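Local structure of HTH-type transcriptional regulator MmpR5 (Mycobacterium tuberculosis, 4NB5) at residues B[38-43]-B[93-98]. The protein represses transcription by binding directly to the promoter regions of the MmpS2-MmpL2, MmpS4-MmpL4 and MmpS5-MmpL5 transport systems and also controls its own expression. Residues are numbered along the deposited sequence; the frame is centred on the assembly and turned at random.
Sequences RLLGWL and FRLRPN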
ATOM      1  N   ARG B  38      -4.678  14.593  14.862  1.00  8.56           N
ATOM      2  CA  ARG B  38      -5.966  14.754  15.542  1.00  7.42           C
ATOM      3  C   ARG B  38      -7.052  13.934  14.859  1.00  9.30           C
ATOM      4  O   ARG B  38      -7.878  13.307  15.527  1.00  9.07           O
ATOM      5  CB  ARG B  38      -6.360  16.235  15.602  1.00  9.66           C
ATOM      6  CG  ARG B  38      -5.447  17.075  16.483  1.00 11.14           C
ATOM      7  CD  ARG B  38      -5.784  18.565  16.382  1.00 11.10           C
ATOM      8  NE  ARG B  38      -7.107  18.850  16.938  1.00 13.87           N
ATOM      9  CZ  ARG B  38      -8.049  19.589  16.351  1.00 15.26           C
ATOM     10  NH1 ARG B  38      -7.848  20.154  15.164  1.00 15.36           N
ATOM     11  NH2 ARG B  38      -9.209  19.766  16.970  1.00 19.04           N
ATOM     12  N   LEU B  39      -7.042  13.931  13.526  1.00  9.63           N
ATOM     13  CA  LEU B  39      -7.985  13.131  12.750  1.00  6.58           C
ATOM     14  C   LEU B  39      -7.834  11.632  13.022  1.00  8.34           C
ATOM     15  O   LEU B  39      -8.830  10.928  13.223  1.00  9.28           O
ATOM     16  CB  LEU B  39      -7.851  13.433  11.254  1.00  8.91           C
ATOM     17  CG  LEU B  39      -8.747  12.591  10.347  1.00 13.32           C
ATOM     18  CD1 LEU B  39     -10.208  12.720  10.741  1.00 15.08           C
ATOM     19  CD2 LEU B  39      -8.555  12.988   8.890  1.00 11.38           C
ATOM     20  N   LEU B  40      -6.594  11.141  13.051  1.00  7.56           N
ATOM     21  CA  LEU B  40      -6.365   9.739  13.362  1.00  8.71           C
ATOM     22  C   LEU B  40      -6.840   9.442  14.782  1.00  7.91           C
ATOM     23  O   LEU B  40      -7.509   8.445  15.027  1.00  6.98           O
ATOM     24  CB  LEU B  40      -4.891   9.382  13.200  1.00  7.10           C
ATOM     25  CG  LEU B  40      -4.517   7.932  13.526  1.00  7.08           C
ATOM     26  CD1 LEU B  40      -5.333   6.944  12.710  1.00 11.43           C
ATOM     27  CD2 LEU B  40      -3.035   7.690  13.312  1.00  6.83           C
ATOM     28  N   GLY B  41      -6.498  10.318  15.721  1.00  9.06           N
ATOM     29  CA  GLY B  41      -6.947  10.150  17.091  1.00  8.57           C
ATOM     30  C   GLY B  41      -8.466  10.099  17.204  1.00  7.37           C
ATOM     31  O   GLY B  41      -9.019   9.242  17.892  1.00  7.75           O
ATOM     32  N   TRP B  42      -9.143  11.022  16.534  1.00  6.97           N
ATOM     33  CA  TRP B  42     -10.595  11.042  16.538  1.00  9.90           C
ATOM     34  C   TRP B  42     -11.171   9.728  15.996  1.00  9.83           C
ATOM     35  O   TRP B  42     -12.093   9.160  16.575  1.00  9.23           O
ATOM     36  CB  TRP B  42     -11.124  12.229  15.727  1.00  9.24           C
ATOM     37  CG  TRP B  42     -12.621  12.345  15.760  1.00 10.41           C
ATOM     38  CD1 TRP B  42     -13.489  11.988  14.773  1.00 13.74           C
ATOM     39  CD2 TRP B  42     -13.423  12.860  16.835  1.00 10.51           C
ATOM     40  NE1 TRP B  42     -14.783  12.247  15.165  1.00 12.67           N
ATOM     41  CE2 TRP B  42     -14.765  12.777  16.421  1.00  9.53           C
ATOM     42  CE3 TRP B  42     -13.127  13.386  18.094  1.00 18.15           C
ATOM     43  CZ2 TRP B  42     -15.816  13.202  17.235  1.00 11.98           C
ATOM     44  CZ3 TRP B  42     -14.180  13.803  18.901  1.00 18.93           C
ATOM     45  CH2 TRP B  42     -15.506  13.703  18.465  1.00 14.19           C
ATOM     46  N   LEU B  43     -10.624   9.230  14.891  1.00  9.96           N
ATOM     47  CA  LEU B  43     -11.172   8.008  14.289  1.00  7.34           C
ATOM     48  C   LEU B  43     -10.872   6.760  15.110  1.00  7.38           C
ATOM     49  O   LEU B  43     -11.479   5.710  14.896  1.00  7.95           O
ATOM     50  CB  LEU B  43     -10.677   7.850  12.846  1.00  7.86           C
ATOM     51  CG  LEU B  43     -11.266   8.872  11.874  1.00 10.86           C
ATOM     52  CD1 LEU B  43     -10.526   8.857  10.558  1.00 10.34           C
ATOM     53  CD2 LEU B  43     -12.754   8.605  11.637  1.00 11.25           C
ATOM     54  N   PHE B  93     -15.536   8.480   6.328  1.00 17.37           N
ATOM     55  CA  PHE B  93     -14.257   7.837   6.600  1.00 12.99           C
ATOM     56  C   PHE B  93     -14.385   6.987   7.841  1.00 12.38           C
ATOM     57  O   PHE B  93     -15.236   7.228   8.701  1.00 14.77           O
ATOM     58  CB  PHE B  93     -13.143   8.863   6.810  1.00 12.26           C
ATOM     59  CG  PHE B  93     -12.879   9.718   5.616  1.00 13.57           C
ATOM     60  CD1 PHE B  93     -12.127   9.241   4.554  1.00 15.19           C
ATOM     61  CD2 PHE B  93     -13.396  10.998   5.543  1.00 21.86           C
ATOM     62  CE1 PHE B  93     -11.886  10.036   3.448  1.00 21.39           C
ATOM     63  CE2 PHE B  93     -13.165  11.792   4.440  1.00 22.34           C
ATOM     64  CZ  PHE B  93     -12.408  11.312   3.392  1.00 24.55           C
ATOM     65  N   ARG B  94     -13.501   6.006   7.922  1.00 12.60           N
ATOM     66  CA  ARG B  94     -13.494   5.094   9.032  1.00 11.93           C
ATOM     67  C   ARG B  94     -12.082   4.550   9.242  1.00 12.21           C
ATOM     68  O   ARG B  94     -11.360   4.375   8.319  1.00 13.17           O
ATOM     69  CB  ARG B  94     -14.331   3.937   8.606  1.00 17.28           C
ATOM     70  CG  ARG B  94     -14.960   3.158   9.623  1.00 24.91           C
ATOM     71  CD  ARG B  94     -15.281   1.838   8.968  1.00 24.43           C
ATOM     72  NE  ARG B  94     -14.584   1.118   9.895  1.00 34.98           N
ATOM     73  CZ  ARG B  94     -15.111   0.608  10.950  1.00 34.83           C
ATOM     74  NH1 ARG B  94     -16.374   0.580  11.157  1.00 64.86           N
ATOM     75  NH2 ARG B  94     -14.303   0.111  11.761  1.00 55.18           N
ATOM     76  N   LEU B  95     -11.725   4.306  10.476  1.00 11.22           N
ATOM     77  CA  LEU B  95     -10.472   3.623  10.727  1.00  9.37           C
ATOM     78  C   LEU B  95     -10.555   2.235  10.121  1.00 10.73           C
ATOM     79  O   LEU B  95     -11.584   1.559  10.208  1.00 11.97           O
ATOM     80  CB  LEU B  95     -10.225   3.511  12.227  1.00 11.92           C
ATOM     81  CG  LEU B  95      -8.815   3.118  12.635  1.00 11.33           C
ATOM     82  CD1 LEU B  95      -7.876   4.308  12.521  1.00 12.14           C
ATOM     83  CD2 LEU B  95      -8.823   2.561  14.049  1.00 12.37           C
ATOM     84  N   ARG B  96      -9.472   1.793   9.504  1.00 13.06           N
ATOM     85  CA  ARG B  96      -9.464   0.473   8.900  0.53 11.15           C
ATOM     86  C   ARG B  96      -9.440  -0.619   9.956  1.00 12.85           C
ATOM     87  O   ARG B  96      -8.934  -0.425  11.057  1.00 12.19           O
ATOM     88  CB  ARG B  96      -8.266   0.323   7.964  0.53 16.28           C
ATOM     89  CG  ARG B  96      -8.628   0.444   6.500  0.53 26.42           C
ATOM     90  CD  ARG B  96      -7.918  -0.613   5.680  0.53 29.68           C
ATOM     91  NE  ARG B  96      -6.642  -0.138   5.171  0.53 27.32           N
ATOM     92  CZ  ARG B  96      -5.672  -0.925   4.715  0.53 30.43           C
ATOM     93  NH1 ARG B  96      -5.805  -2.247   4.721  0.53 12.95           N
ATOM     94  NH2 ARG B  96      -4.552  -0.379   4.272  0.53 15.32           N
ATOM     95  N   PRO B  97     -10.013  -1.788   9.633  1.00 14.47           N
ATOM     96  CA  PRO B  97      -9.833  -2.908  10.558  1.00 16.45           C
ATOM     97  C   PRO B  97      -8.337  -3.174  10.727  1.00 11.06           C
ATOM     98  O   PRO B  97      -7.605  -3.052   9.748  1.00 14.77           O
ATOM     99  CB  PRO B  97     -10.486  -4.087   9.822  1.00 19.08           C
ATOM    100  CG  PRO B  97     -11.335  -3.485   8.762  1.00 29.63           C
ATOM    101  CD  PRO B  97     -10.712  -2.178   8.399  1.00 20.09           C
ATOM    102  N   ASN B  98      -7.888  -3.502  11.932  1.00 12.01           N
ATOM    103  CA  ASN B  98      -6.484  -3.819  12.143  1.00 12.11           C
ATOM    104  C   ASN B  98      -5.596  -2.699  11.576  1.00 11.83           C
ATOM    105  O   ASN B  98      -4.601  -2.965  10.895  1.00 11.45           O
ATOM    106  CB  ASN B  98      -6.179  -5.154  11.455  1.00 14.36           C
ATOM    107  CG  ASN B  98      -5.129  -5.974  12.182  1.00 31.70           C
ATOM    108  OD1 ASN B  98      -4.930  -5.831  13.387  1.00 40.74           O
ATOM    109  ND2 ASN B  98      -4.458  -6.855  11.444  1.00 34.21           N
TER
HETATM  110  O   HOH W   1     -13.252   4.926  12.869  1.00 13.09           O
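Leu40 and Leu43 of helix 34-45 pack against Leu95 at the end of strand 92-95, joining helix and sheet inside the winged helix-turn-helix domain of this MarR-family regulator. The axes of segments 38-43 and 93-95 pass at a signed crossing angle of -74°. Leu40 carries CG anti to its backbone N (chi1 179°), and its methyl CD1 meets CD1 of Leu95 at 3.7 Å, the two side chains lying obliquely to each other. Met23, Phe27 and Leu74 also touch Leu40. One turn along, the CB of Leu43 is directed at the strand and lies 4.4 Å from CB of Leu95. Its CG stands anti to the carbonyl carbon instead (chi1 -70°), and CD2 reaches the strand backbone at Phe93 O, 4.1 Å away. Phe93 starts toward the helix, but its ring leads away to Leu56, Ala71 and Ile75 in helices 53-59 and 64-77. On the other side of the strand Arg94 bends back, giving NE to Leu95 O at 3.0 Å, while its guanidinium forms salt bridges with Glu49 and with Glu18 of the fourth subunit. No direct hydrogen bond joins the segments; Leu43 O accepts from Arg135 NH1 of the third subunit and from a water (2.8 Å) that accepts from Leu95 N (2.9 Å).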